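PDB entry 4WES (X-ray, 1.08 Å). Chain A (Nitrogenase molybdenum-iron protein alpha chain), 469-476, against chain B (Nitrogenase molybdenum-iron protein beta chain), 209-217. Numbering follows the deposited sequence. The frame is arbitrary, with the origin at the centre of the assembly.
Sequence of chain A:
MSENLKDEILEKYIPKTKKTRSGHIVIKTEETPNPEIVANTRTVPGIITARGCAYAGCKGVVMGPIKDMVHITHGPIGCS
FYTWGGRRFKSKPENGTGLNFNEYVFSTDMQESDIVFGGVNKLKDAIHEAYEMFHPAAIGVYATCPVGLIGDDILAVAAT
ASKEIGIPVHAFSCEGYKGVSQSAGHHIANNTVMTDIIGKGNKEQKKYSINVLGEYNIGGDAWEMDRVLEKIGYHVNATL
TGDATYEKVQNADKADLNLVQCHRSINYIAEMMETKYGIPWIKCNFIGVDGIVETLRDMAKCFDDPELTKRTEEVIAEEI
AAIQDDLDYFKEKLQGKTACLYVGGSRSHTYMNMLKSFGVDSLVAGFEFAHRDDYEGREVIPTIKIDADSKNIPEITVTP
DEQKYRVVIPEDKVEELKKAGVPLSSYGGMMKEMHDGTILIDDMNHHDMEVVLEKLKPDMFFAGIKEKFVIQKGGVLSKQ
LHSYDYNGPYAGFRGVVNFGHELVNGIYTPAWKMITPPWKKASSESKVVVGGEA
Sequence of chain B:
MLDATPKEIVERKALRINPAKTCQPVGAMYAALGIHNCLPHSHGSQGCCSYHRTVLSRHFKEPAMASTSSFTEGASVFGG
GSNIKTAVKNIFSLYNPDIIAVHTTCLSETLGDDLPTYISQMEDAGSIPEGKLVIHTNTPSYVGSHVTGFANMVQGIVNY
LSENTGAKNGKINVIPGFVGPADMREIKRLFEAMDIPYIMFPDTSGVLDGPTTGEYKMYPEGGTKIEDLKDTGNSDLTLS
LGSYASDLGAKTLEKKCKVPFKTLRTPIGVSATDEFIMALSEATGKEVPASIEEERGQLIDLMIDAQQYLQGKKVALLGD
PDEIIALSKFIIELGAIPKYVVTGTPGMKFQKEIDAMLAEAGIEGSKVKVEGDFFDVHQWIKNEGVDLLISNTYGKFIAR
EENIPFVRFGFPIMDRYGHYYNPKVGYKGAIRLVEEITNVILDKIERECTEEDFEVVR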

ATOM      1  N   PHE A 469     -19.761  11.792 -11.854  1.00  8.00           N
ATOM      2  CA  PHE A 469     -19.374  12.538 -10.658  1.00  8.02           C
ATOM      3  C   PHE A 469     -20.130  13.872 -10.530  1.00  9.17           C
ATOM      4  O   PHE A 469     -20.311  14.355  -9.417  1.00  9.27           O
ATOM      5  CB  PHE A 469     -17.860  12.695 -10.568  1.00  8.63           C
ATOM      6  CG  PHE A 469     -17.156  11.380 -10.551  1.00  8.27           C
ATOM      7  CD1 PHE A 469     -17.319  10.496  -9.487  1.00  8.40           C
ATOM      8  CD2 PHE A 469     -16.315  11.007 -11.594  1.00  8.97           C
ATOM      9  CE1 PHE A 469     -16.713   9.255  -9.485  1.00  9.38           C
ATOM     10  CE2 PHE A 469     -15.701   9.776 -11.585  1.00  8.98           C
ATOM     11  CZ  PHE A 469     -15.897   8.906 -10.550  1.00  9.13           C
ATOM     12  N   VAL A 470     -20.552  14.443 -11.647  1.00  8.65           N
ATOM     13  CA  VAL A 470     -21.394  15.637 -11.593  1.00  8.54           C
ATOM     14  C   VAL A 470     -22.658  15.311 -10.828  1.00  9.15           C
ATOM     15  O   VAL A 470     -23.091  16.058  -9.943  1.00  9.54           O
ATOM     16  CB  VAL A 470     -21.749  16.125 -13.032  1.00  9.42           C
ATOM     17  CG1 VAL A 470     -22.780  17.237 -13.018  1.00 10.59           C
ATOM     18  CG2 VAL A 470     -20.491  16.551 -13.775  1.00 10.52           C
ATOM     19  N   ILE A 471     -23.275  14.185 -11.175  1.00  8.48           N
ATOM     20  CA  ILE A 471     -24.519  13.762 -10.561  1.00  8.94           C
ATOM     21  C   ILE A 471     -24.266  13.424  -9.059  1.00  9.09           C
ATOM     22  O   ILE A 471     -25.017  13.842  -8.169  1.00  9.10           O
ATOM     23  CB  ILE A 471     -25.092  12.525 -11.301  1.00  8.58           C
ATOM     24  CG1 ILE A 471     -25.454  12.890 -12.737  1.00  9.08           C
ATOM     25  CG2 ILE A 471     -26.294  11.958 -10.541  1.00  8.80           C
ATOM     26  CD1 ILE A 471     -25.546  11.668 -13.661  1.00  9.45           C
ATOM     27  N   GLN A 472     -23.206  12.675  -8.795  1.00  8.35           N
ATOM     28  CA  GLN A 472     -22.954  12.245  -7.414  1.00  8.37           C
ATOM     29  C   GLN A 472     -22.508  13.384  -6.489  1.00  8.64           C
ATOM     30  O   GLN A 472     -22.803  13.333  -5.297  1.00  9.10           O
ATOM     31  CB  GLN A 472     -21.994  11.061  -7.372  1.00  8.08           C
ATOM     32  CG  GLN A 472     -22.571   9.865  -8.097  1.00  8.32           C
ATOM     33  CD  GLN A 472     -22.014   8.516  -7.726  1.00  7.91           C
ATOM     34  OE1 GLN A 472     -22.712   7.498  -7.899  1.00  8.88           O
ATOM     35  NE2 GLN A 472     -20.781   8.451  -7.268  1.00  8.39           N
ATOM     36  N   LYS A 473     -21.855  14.415  -7.021  1.00  8.79           N
ATOM     37  CA  LYS A 473     -21.529  15.594  -6.218  1.00  9.11           C
ATOM     38  C   LYS A 473     -22.815  16.215  -5.655  1.00 10.07           C
ATOM     39  O   LYS A 473     -22.799  16.844  -4.597  1.00 10.94           O
ATOM     40  CB  LYS A 473     -20.787  16.657  -7.024  1.00  9.51           C
ATOM     41  CG  LYS A 473     -19.325  16.389  -7.312  1.00  9.70           C
ATOM     42  CD  LYS A 473     -18.395  16.473  -6.133  1.00 10.18           C
ATOM     43  CE  LYS A 473     -16.966  16.391  -6.614  1.00  8.92           C
ATOM     44  NZ  LYS A 473     -15.976  16.438  -5.500  1.00  9.36           N
ATOM     45  N   GLY A 474     -23.902  16.085  -6.404  1.00  9.21           N
ATOM     46  CA  GLY A 474     -25.210  16.545  -5.980  1.00 10.54           C
ATOM     47  C   GLY A 474     -26.001  15.591  -5.116  1.00 10.82           C
ATOM     48  O   GLY A 474     -27.179  15.835  -4.866  1.00 12.72           O
ATOM     49  N   GLY A 475     -25.381  14.512  -4.656  1.00 10.29           N
ATOM     50  CA  GLY A 475     -26.019  13.605  -3.725  1.00 10.96           C
ATOM     51  C   GLY A 475     -26.952  12.589  -4.347  1.00 10.98           C
ATOM     52  O   GLY A 475     -27.775  12.014  -3.634  1.00 13.33           O
ATOM     53  N   VAL A 476     -26.829  12.339  -5.655  1.00  9.55           N
ATOM     54  CA  VAL A 476     -27.666  11.363  -6.368  1.00  9.53           C
ATOM     55  C   VAL A 476     -26.770  10.269  -6.937  1.00  9.12           C
ATOM     56  O   VAL A 476     -25.734  10.544  -7.522  1.00  9.19           O
ATOM     57  CB  VAL A 476     -28.434  12.068  -7.507  1.00 10.02           C
ATOM     58  CG1 VAL A 476     -29.208  11.097  -8.375  1.00 10.61           C
ATOM     59  CG2 VAL A 476     -29.355  13.149  -6.923  1.00 13.03           C
TER
ATOM     60  N   ASP B 209      -9.626  17.869  -6.711  1.00  9.44           N
ATOM     61  CA  ASP B 209      -9.513  17.076  -5.499  1.00  9.28           C
ATOM     62  C   ASP B 209     -10.533  17.568  -4.471  1.00  9.25           C
ATOM     63  O   ASP B 209     -10.289  17.534  -3.262  1.00  9.97           O
ATOM     64  CB  ASP B 209      -8.078  17.151  -4.924  1.00  9.47           C
ATOM     65  CG  ASP B 209      -7.676  18.542  -4.501  1.00  9.95           C
ATOM     66  OD1 ASP B 209      -8.454  19.502  -4.721  1.00 11.02           O
ATOM     67  OD2 ASP B 209      -6.576  18.653  -3.939  1.00 12.09           O
ATOM     68  N   GLY B 210     -11.686  18.013  -4.945  1.00  9.79           N
ATOM     69  CA  GLY B 210     -12.623  18.684  -4.071  1.00 10.14           C
ATOM     70  C   GLY B 210     -13.572  17.810  -3.298  1.00  9.43           C
ATOM     71  O   GLY B 210     -13.706  16.596  -3.521  1.00  9.72           O
ATOM     72  N   PRO B 211     -14.281  18.436  -2.365  1.00  9.27           N
ATOM     73  CA  PRO B 211     -15.226  17.748  -1.509  1.00  9.57           C
ATOM     74  C   PRO B 211     -16.556  17.446  -2.205  1.00  8.71           C
ATOM     75  O   PRO B 211     -16.893  18.049  -3.213  1.00  9.76           O
ATOM     76  CB  PRO B 211     -15.469  18.744  -0.375  1.00  9.82           C
ATOM     77  CG  PRO B 211     -15.333  20.090  -1.065  1.00 10.64           C
ATOM     78  CD  PRO B 211     -14.218  19.880  -2.067  1.00 10.98           C
ATOM     79  N   THR B 212     -17.304  16.493  -1.634  1.00  8.92           N
ATOM     80  CA  THR B 212     -18.714  16.385  -1.905  1.00  9.22           C
ATOM     81  C   THR B 212     -19.458  17.148  -0.826  1.00  9.66           C
ATOM     82  O   THR B 212     -19.279  16.848   0.351  1.00 11.46           O
ATOM     83  CB  THR B 212     -19.187  14.902  -1.939  1.00  9.72           C
ATOM     84  OG1 THR B 212     -18.763  14.282  -3.155  1.00  9.85           O
ATOM     85  CG2 THR B 212     -20.682  14.745  -1.871  1.00 11.13           C
ATOM     86  N   THR B 213     -20.285  18.102  -1.236  1.00 10.00           N
ATOM     87  CA  THR B 213     -21.072  18.905  -0.307  1.00 10.62           C
ATOM     88  C   THR B 213     -22.559  18.707  -0.477  1.00 11.26           C
ATOM     89  O   THR B 213     -23.349  19.262   0.308  1.00 13.59           O
ATOM     90  CB  THR B 213     -20.774  20.382  -0.494  1.00 11.79           C
ATOM     91  OG1 THR B 213     -21.296  20.778  -1.756  1.00 13.88           O
ATOM     92  CG2 THR B 213     -19.316  20.688  -0.384  1.00 14.38           C
ATOM     93  N   GLY B 214     -22.979  17.962  -1.508  1.00 11.16           N
ATOM     94  CA  GLY B 214     -24.376  17.766  -1.800  1.00 11.71           C
ATOM     95  C   GLY B 214     -24.929  18.690  -2.861  1.00 11.25           C
ATOM     96  O   GLY B 214     -26.028  18.497  -3.306  1.00 13.39           O
ATOM     97  N   GLU B 215     -24.149  19.689  -3.261  1.00 11.59           N
ATOM     98  CA  GLU B 215     -24.482  20.533  -4.385  1.00 13.55           C
ATOM     99  C   GLU B 215     -23.336  20.492  -5.348  1.00 12.50           C
ATOM    100  O   GLU B 215     -22.179  20.709  -4.966  1.00 12.98           O
ATOM    101  CB  GLU B 215     -24.657  21.991  -3.908  1.00 19.57           C
ATOM    102  CG  GLU B 215     -24.839  23.050  -4.983  1.00 35.11           C
ATOM    103  CD  GLU B 215     -24.919  24.467  -4.424  1.00104.99           C
ATOM    104  OE1 GLU B 215     -25.418  24.638  -3.286  1.00185.60           O
ATOM    105  OE2 GLU B 215     -24.481  25.398  -5.138  1.00173.64           O
ATOM    106  N   TYR B 216     -23.649  20.214  -6.616  1.00 11.42           N
ATOM    107  CA  TYR B 216     -22.633  20.284  -7.649  1.00 10.73           C
ATOM    108  C   TYR B 216     -22.327  21.730  -7.947  1.00 11.90           C
ATOM    109  O   TYR B 216     -23.249  22.515  -8.170  1.00 13.73           O
ATOM    110  CB  TYR B 216     -23.093  19.589  -8.936  1.00 11.63           C
ATOM    111  CG  TYR B 216     -22.115  19.809 -10.050  1.00 10.51           C
ATOM    112  CD1 TYR B 216     -20.853  19.254 -10.019  1.00 10.81           C
ATOM    113  CD2 TYR B 216     -22.439  20.627 -11.125  1.00 11.11           C
ATOM    114  CE1 TYR B 216     -19.925  19.486 -11.019  1.00 10.83           C
ATOM    115  CE2 TYR B 216     -21.528  20.865 -12.126  1.00 11.41           C
ATOM    116  CZ  TYR B 216     -20.283  20.309 -12.079  1.00 10.47           C
ATOM    117  OH  TYR B 216     -19.381  20.588 -13.066  1.00 12.16           O
ATOM    118  N   LYS B 217     -21.045  22.079  -7.941  1.00 11.59           N
ATOM    119  CA  LYS B 217     -20.590  23.432  -8.173  1.00 14.08           C
ATOM    120  C   LYS B 217     -19.738  23.365  -9.449  1.00 13.45           C
ATOM    121  O   LYS B 217     -18.649  22.829  -9.461  1.00 15.25           O
ATOM    122  CB  LYS B 217     -19.787  23.923  -6.953  1.00 18.37           C
ATOM    123  CG  LYS B 217     -19.443  25.379  -6.908  1.00 25.43           C
ATOM    124  CD  LYS B 217     -18.745  25.737  -5.598  1.00 32.76           C
ATOM    125  CE  LYS B 217     -18.089  27.081  -5.745  1.00 31.94           C
ATOM    126  NZ  LYS B 217     -19.067  28.114  -5.264  1.00 48.72           N
TER
HETATM  127  O   HOH W   1     -20.156  12.254  -4.453  1.00 11.44           O
HETATM  128  O   HOH W   2     -20.583  18.518  -3.963  1.00 12.80           O

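The contact between the last turn of a helix in the alpha chain and an irregular segment of the beta chain buries 430 Å² in all, and two residues, Lys473(A) and Tyr216(B), account for about half of it. The CA-to-CB bond of Lys473(A) points toward the beta chain. With chi1 and chi2 both m and chi3 and chi4 both t, the side chain bends close to the backbone and then runs straight, so that its aliphatic part lies along the beta segment and its ammonium group arrives at the far end. There Lys473(A) NZ donates a hydrogen bond to Pro211(B) O at 2.9 Å. Gly210(B) O is almost as near, 3.0 Å from Lys473(A) NZ, but the angle is too poor for a hydrogen bond; its partly negative oxygen still lies near the charge. NZ is also hydrogen-bonded elsewhere in the structure, so the buried amine is not left unsatisfied. Along the way, Lys473(A) CD packs 3.7 Å from Thr212(B) OG1. A long, flexible chain with a polar tip suits this path, since its methylenes pass the Tyr216(B) ring edge and the Thr212(B) side chain before the charged tip reaches the main-chain carbonyls.

The carbonyl of the same lysine reaches further along the beta segment. Gly214(B) N makes a weak hydrogen bond to Lys473(A) O, 3.3 Å long with an angle of 123° at the hydrogen. A better-placed donor is water 2, which gives a hydrogen bond to Lys473(A) O at 2.8 Å, gives another to Glu215(B) O at 2.9 Å and accepts one from Thr213(B) N at 2.8 Å. This water thus ties the Lys473(A) carbonyl to the beta chain on both sides of Gly214(B).

Tyr216(B) contributes 88 Å² and meets the helix through its ring. Val470(A), with chi1 t, places CG1 over one face, 3.8 Å from the centroid of the Tyr216(B) ring and only 6° off the ring normal, a well-centred CH-pi contact. Lys473(A) CB lies 4.0 Å from Tyr216(B) CD1, at the edge of the ring and near its plane. Val470(A) and Lys473(A) are three residues apart, just under one helical turn, so both face the tyrosine. The branched, apolar valine fits the flat aromatic surface, and Val470(A) O sits 3.7 Å from Tyr216(B) CB.

The main chains come close near Gly474(A) and Gly214(B). Gly474(A) CA makes a CA-H...O contact of 3.4 Å with Gly214(B) O. The backbone of Gly214(B), at phi 97° and psi -9°, would jam a CB against the preceding carbonyl oxygen and so calls for glycine, while the positive phi of Gly475(A) favours it. Water 1 adds a second bridge beside the lysine, donating to Thr212(B) OG1 at 2.8 Å and, weakly, to Gln472(A) O at 3.0 Å.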